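Local coordinates for amine Dehydrogenase (PDB 1JMX), which probably takes part in oxidising primary amines and passing the electrons to heme c, with this chain as its beta-propeller subunit, at residues P112-R115 against Y120-K123; P87-R92 against P124-V129. All coordinates share one frame; numbering follows the deposited sequence.

In the fold
The first segment of contact 2 leads into strand 89-99, which turns back into strand 105-115, whose far end is the first segment of contact 1. After a four-residue turn that belongs to the heme c pocket, strand 120-122 returns beside it, so contact 1 closes a short beta hairpin reaching out to the heme. The chain then runs into strand 126-131, where contact 2 closes a loop of 31 residues with contact 1 nested inside it. Strands 89-99, 105-115, 126-131 and 142-145 form an antiparallel sheet, consistent with one blade of a beta-propeller. Lys123 and Glu89 join the two contacts by a salt bridge, and Pro112 of contact 1 packs against Arg126 of contact 2.

Contact 1 (P112-R115 against Y120-K123); sequences PTQR and YVVK
Gln114 and Lys123 meet where the side chain of Lys123, just past strand 120-122, folds back beside the glutamine: bends at chi2 (-66°) and chi4 (54°) bring its CE to 3.7 Å from Gln114 CD. The charged NZ is held by Glu89 in a salt bridge, and the extended glutamine flanks the lysine's aliphatic end. Val121 stands beside Gln114 on the same face of the hairpin. The antiparallel backbones pair through Gln114 N to Val121 O (2.8 Å) and Val121 N to Gln114 O (3.0 Å), and Lys123 N extends the pairing to Pro112 O (3.1 Å).

Tyr120 occupies the other face. Arg115 runs alongside it: its CG sits over the ring in a CH-pi contact, 4.0 Å from the centroid, and the guanidinium lies only 17° from parallel, centred over Tyr120 OH. Thr113 CG2 packs against Tyr120 CB. Shortening Arg115 to an alanine is likely to strip the CH-pi cover from this ring face and open a gap there. Tyr120 OH hydrogen-bonds Gln129 of the neighbouring Amine Dehydrogenase chain. Two cationic chains thus lie along neutral partners: Lys123 along Gln114, and Arg115 along the Tyr120 ring that meets heme c.

Contact 2 (P87-R92 against P124-V129); sequences PGEVGR and PPRLEV
Glu89 and Arg126 join the two segments by a salt bridge made through a single carboxylate oxygen. Glu89 OE1 accepts from Arg126 NH1 at 3.1 Å and, more loosely, from Arg126 NH2 at 3.3 Å, so the arginine grips it end-on with both terminal nitrogens. OE1 lies almost in the guanidinium plane and is met nearly along its own C-O axis, yet the carboxylate and guanidinium planes are turned 36° apart, an arrangement possible because only one oxygen is engaged. The other, Glu89 OE2, is taken by Lys123 in another salt bridge. A glutamate suits this place because its two oxygens can serve two cations at once.

A salt bridge within segment 124-129 is also a hydrogen bond: Arg126 NE donates to Glu128 OE2 at 3.0 Å, approaching from above the carboxylate plane. Two positions apart on one strand, these side chains can turn to the same face. With CG placed between the backbone N and the carbonyl carbon (chi1 61°), the extended arginine chain carries its guanidinium to Glu89. Because NE is held by one acid and the terminal pair by another, the flat group is fixed against rotation. The positive charge probably also helps to offset that of the buried Glu128.

Glu89 with Arg126 is the only pair that touches across the segments, and it accounts for nearly all of the 75 Å² buried between them. The ring of Pro112 packs against both side chains. It belongs to strand 105-115, which runs between the two segments: Gly88, Val90 and Arg92 make backbone hydrogen bonds with it, and Arg126 pairs with its Val110. The salt-bridge network therefore spans this middle strand at the sheet surface, linking strands 89-99 and 126-131, while Arg126 also touches strand 142-145 at Thr143.

Contact 1 (P112-R115 against Y120-K123)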
loop_
_atom_site.group_PDB
_atom_site.type_symbol
_atom_site.label_atom_id
_atom_site.label_comp_id
_atom_site.label_asym_id
_atom_site.label_seq_id
_atom_site.Cartn_x
_atom_site.Cartn_y
_atom_site.Cartn_z
ATOM N N PRO B 112 -19.433 -15.470 4.337
ATOM C CA PRO B 112 -18.618 -16.659 4.577
ATOM C C PRO B 112 -17.683 -17.066 3.453
ATOM O O PRO B 112 -17.911 -16.762 2.282
ATOM C CB PRO B 112 -19.673 -17.721 4.822
ATOM C CG PRO B 112 -20.706 -17.366 3.811
ATOM C CD PRO B 112 -20.754 -15.848 3.802
ATOM N N THR B 113 -16.609 -17.741 3.830
ATOM C CA THR B 113 -15.642 -18.240 2.870
ATOM C C THR B 113 -15.361 -19.695 3.192
ATOM O O THR B 113 -15.006 -20.046 4.310
ATOM C CB THR B 113 -14.308 -17.475 2.915
ATOM O OG1 THR B 113 -14.552 -16.083 2.691
ATOM C CG2 THR B 113 -13.360 -17.993 1.835
ATOM N N GLN B 114 -15.562 -20.546 2.205
ATOM C CA GLN B 114 -15.297 -21.954 2.375
ATOM C C GLN B 114 -13.791 -22.133 2.184
ATOM O O GLN B 114 -13.255 -21.810 1.127
ATOM C CB GLN B 114 -16.079 -22.734 1.325
ATOM C CG GLN B 114 -16.036 -24.229 1.487
ATOM C CD GLN B 114 -16.822 -24.925 0.403
ATOM O OE1 GLN B 114 -16.566 -24.729 -0.782
ATOM N NE2 GLN B 114 -17.801 -25.725 0.802
ATOM N N ARG B 115 -13.100 -22.559 3.236
ATOM C CA ARG B 115 -11.659 -22.777 3.153
ATOM C C ARG B 115 -11.332 -24.256 3.027
ATOM O O ARG B 115 -11.498 -25.025 3.977
ATOM C CB ARG B 115 -10.941 -22.197 4.366
ATOM C CG ARG B 115 -10.910 -20.700 4.392
ATOM C CD ARG B 115 -10.113 -20.195 5.568
ATOM N NE ARG B 115 -9.967 -18.743 5.510
ATOM C CZ ARG B 115 -9.223 -18.023 6.344
ATOM N NH1 ARG B 115 -8.552 -18.620 7.321
ATOM N NH2 ARG B 115 -9.131 -16.704 6.181
ATOM N N TYR B 120 -9.786 -21.381 -1.822
ATOM C CA TYR B 120 -10.906 -20.764 -1.125
ATOM C C TYR B 120 -12.048 -20.611 -2.106
ATOM O O TYR B 120 -11.841 -20.531 -3.318
ATOM C CB TYR B 120 -10.571 -19.354 -0.633
ATOM C CG TYR B 120 -9.583 -19.233 0.497
ATOM C CD1 TYR B 120 -9.318 -17.983 1.059
ATOM C CD2 TYR B 120 -8.888 -20.340 0.988
ATOM C CE1 TYR B 120 -8.388 -17.833 2.071
ATOM C CE2 TYR B 120 -7.951 -20.201 2.009
ATOM C CZ TYR B 120 -7.708 -18.939 2.542
ATOM O OH TYR B 120 -6.784 -18.773 3.538
ATOM N N VAL B 121 -13.257 -20.550 -1.566
ATOM C CA VAL B 121 -14.445 -20.352 -2.374
ATOM C C VAL B 121 -15.300 -19.391 -1.581
ATOM O O VAL B 121 -15.693 -19.687 -0.461
ATOM C CB VAL B 121 -15.239 -21.660 -2.628
ATOM C CG1 VAL B 121 -16.436 -21.378 -3.514
ATOM C CG2 VAL B 121 -14.354 -22.701 -3.294
ATOM N N VAL B 122 -15.512 -18.206 -2.135
ATOM C CA VAL B 122 -16.332 -17.204 -1.472
ATOM C C VAL B 122 -17.783 -17.599 -1.721
ATOM O O VAL B 122 -18.160 -17.959 -2.835
ATOM C CB VAL B 122 -16.045 -15.774 -2.010
ATOM C CG1 VAL B 122 -16.855 -14.749 -1.247
ATOM C CG2 VAL B 122 -14.567 -15.455 -1.875
ATOM N N LYS B 123 -18.570 -17.607 -0.657
ATOM C CA LYS B 123 -19.969 -17.987 -0.751
ATOM C C LYS B 123 -20.850 -16.763 -0.612
ATOM O O LYS B 123 -20.389 -15.708 -0.182
ATOM C CB LYS B 123 -20.307 -18.973 0.365
ATOM C CG LYS B 123 -19.543 -20.268 0.318
ATOM C CD LYS B 123 -19.917 -21.074 -0.903
ATOM C CE LYS B 123 -19.393 -22.490 -0.788
ATOM N NZ LYS B 123 -19.861 -23.113 0.501
#

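Contact 2 (P87-R92 against P124-V129)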
loop_
_atom_site.group_PDB
_atom_site.type_symbol
_atom_site.label_atom_id
_atom_site.label_comp_id
_atom_site.label_asym_id
_atom_site.label_seq_id
_atom_site.Cartn_x
_atom_site.Cartn_y
_atom_site.Cartn_z
ATOM N N PRO B 87 -20.405 -25.813 8.619
ATOM C CA PRO B 87 -19.206 -26.650 8.478
ATOM C C PRO B 87 -18.311 -26.271 7.302
ATOM O O PRO B 87 -18.798 -26.097 6.187
ATOM C CB PRO B 87 -19.793 -28.053 8.281
ATOM C CG PRO B 87 -21.078 -27.995 9.012
ATOM C CD PRO B 87 -21.618 -26.650 8.629
ATOM N N GLY B 88 -17.007 -26.146 7.566
ATOM C CA GLY B 88 -16.039 -25.823 6.529
ATOM C C GLY B 88 -16.016 -24.397 5.998
ATOM O O GLY B 88 -15.384 -24.126 4.969
ATOM N N GLU B 89 -16.695 -23.487 6.693
ATOM C CA GLU B 89 -16.755 -22.088 6.289
ATOM C C GLU B 89 -16.350 -21.153 7.416
ATOM O O GLU B 89 -16.573 -21.439 8.589
ATOM C CB GLU B 89 -18.168 -21.720 5.808
ATOM C CG GLU B 89 -18.468 -22.111 4.372
ATOM C CD GLU B 89 -19.936 -21.960 3.994
ATOM O OE1 GLU B 89 -20.616 -21.041 4.500
ATOM O OE2 GLU B 89 -20.411 -22.765 3.172
ATOM N N VAL B 90 -15.706 -20.052 7.044
ATOM C CA VAL B 90 -15.289 -19.032 7.996
ATOM C C VAL B 90 -16.175 -17.814 7.722
ATOM O O VAL B 90 -16.226 -17.313 6.600
ATOM C CB VAL B 90 -13.791 -18.655 7.827
ATOM C CG1 VAL B 90 -13.399 -17.577 8.837
ATOM C CG2 VAL B 90 -12.914 -19.887 8.011
ATOM N N GLY B 91 -16.904 -17.380 8.743
ATOM C CA GLY B 91 -17.795 -16.245 8.599
ATOM C C GLY B 91 -17.323 -14.952 9.238
ATOM O O GLY B 91 -16.926 -14.919 10.402
ATOM N N ARG B 92 -17.410 -13.875 8.468
ATOM C CA ARG B 92 -17.010 -12.555 8.929
ATOM C C ARG B 92 -18.141 -11.546 8.775
ATOM O O ARG B 92 -18.906 -11.589 7.822
ATOM C CB ARG B 92 -15.800 -12.059 8.142
ATOM C CG ARG B 92 -14.530 -11.997 8.944
ATOM C CD ARG B 92 -13.740 -13.276 8.846
ATOM N NE ARG B 92 -13.302 -13.700 10.170
ATOM C CZ ARG B 92 -12.066 -14.084 10.475
ATOM N NH1 ARG B 92 -11.110 -14.098 9.552
ATOM N NH2 ARG B 92 -11.802 -14.488 11.709
ATOM N N PRO B 124 -22.127 -16.878 -1.006
ATOM C CA PRO B 124 -23.065 -15.754 -0.903
ATOM C C PRO B 124 -23.301 -15.396 0.564
ATOM O O PRO B 124 -23.218 -16.257 1.439
ATOM C CB PRO B 124 -24.339 -16.322 -1.536
ATOM C CG PRO B 124 -23.816 -17.275 -2.542
ATOM C CD PRO B 124 -22.722 -17.980 -1.784
ATOM N N PRO B 125 -23.534 -14.107 0.860
ATOM C CA PRO B 125 -23.774 -13.710 2.252
ATOM C C PRO B 125 -25.137 -14.200 2.773
ATOM O O PRO B 125 -25.999 -14.638 2.004
ATOM C CB PRO B 125 -23.722 -12.184 2.179
ATOM C CG PRO B 125 -22.830 -11.922 0.992
ATOM C CD PRO B 125 -23.345 -12.925 0.008
ATOM N N ARG B 126 -25.319 -14.132 4.086
ATOM C CA ARG B 126 -26.567 -14.557 4.721
ATOM C C ARG B 126 -26.776 -13.858 6.050
ATOM O O ARG B 126 -25.822 -13.527 6.732
ATOM C CB ARG B 126 -26.576 -16.078 4.954
ATOM C CG ARG B 126 -25.471 -16.561 5.873
ATOM C CD ARG B 126 -25.459 -18.062 6.029
ATOM N NE ARG B 126 -24.251 -18.486 6.731
ATOM C CZ ARG B 126 -23.226 -19.100 6.154
ATOM N NH1 ARG B 126 -23.251 -19.382 4.855
ATOM N NH2 ARG B 126 -22.150 -19.394 6.869
ATOM N N LEU B 127 -28.029 -13.580 6.384
ATOM C CA LEU B 127 -28.352 -12.967 7.662
ATOM C C LEU B 127 -28.637 -14.141 8.596
ATOM O O LEU B 127 -29.293 -15.100 8.207
ATOM C CB LEU B 127 -29.608 -12.092 7.553
ATOM C CG LEU B 127 -30.007 -11.344 8.835
ATOM C CD1 LEU B 127 -29.227 -10.034 8.934
ATOM C CD2 LEU B 127 -31.494 -11.059 8.837
ATOM N N GLU B 128 -28.078 -14.094 9.796
ATOM C CA GLU B 128 -28.294 -15.133 10.789
ATOM C C GLU B 128 -28.914 -14.473 12.010
ATOM O O GLU B 128 -28.450 -13.430 12.464
ATOM C CB GLU B 128 -26.981 -15.811 11.168
ATOM C CG GLU B 128 -26.356 -16.592 10.035
ATOM C CD GLU B 128 -25.118 -17.343 10.440
ATOM O OE1 GLU B 128 -24.492 -17.008 11.463
ATOM O OE2 GLU B 128 -24.769 -18.285 9.722
ATOM N N VAL B 129 -29.997 -15.063 12.501
ATOM C CA VAL B 129 -30.706 -14.548 13.656
ATOM C C VAL B 129 -30.361 -15.415 14.849
ATOM O O VAL B 129 -30.348 -16.636 14.753
ATOM C CB VAL B 129 -32.232 -14.592 13.442
ATOM C CG1 VAL B 129 -32.940 -13.872 14.567
ATOM C CG2 VAL B 129 -32.602 -13.987 12.095
#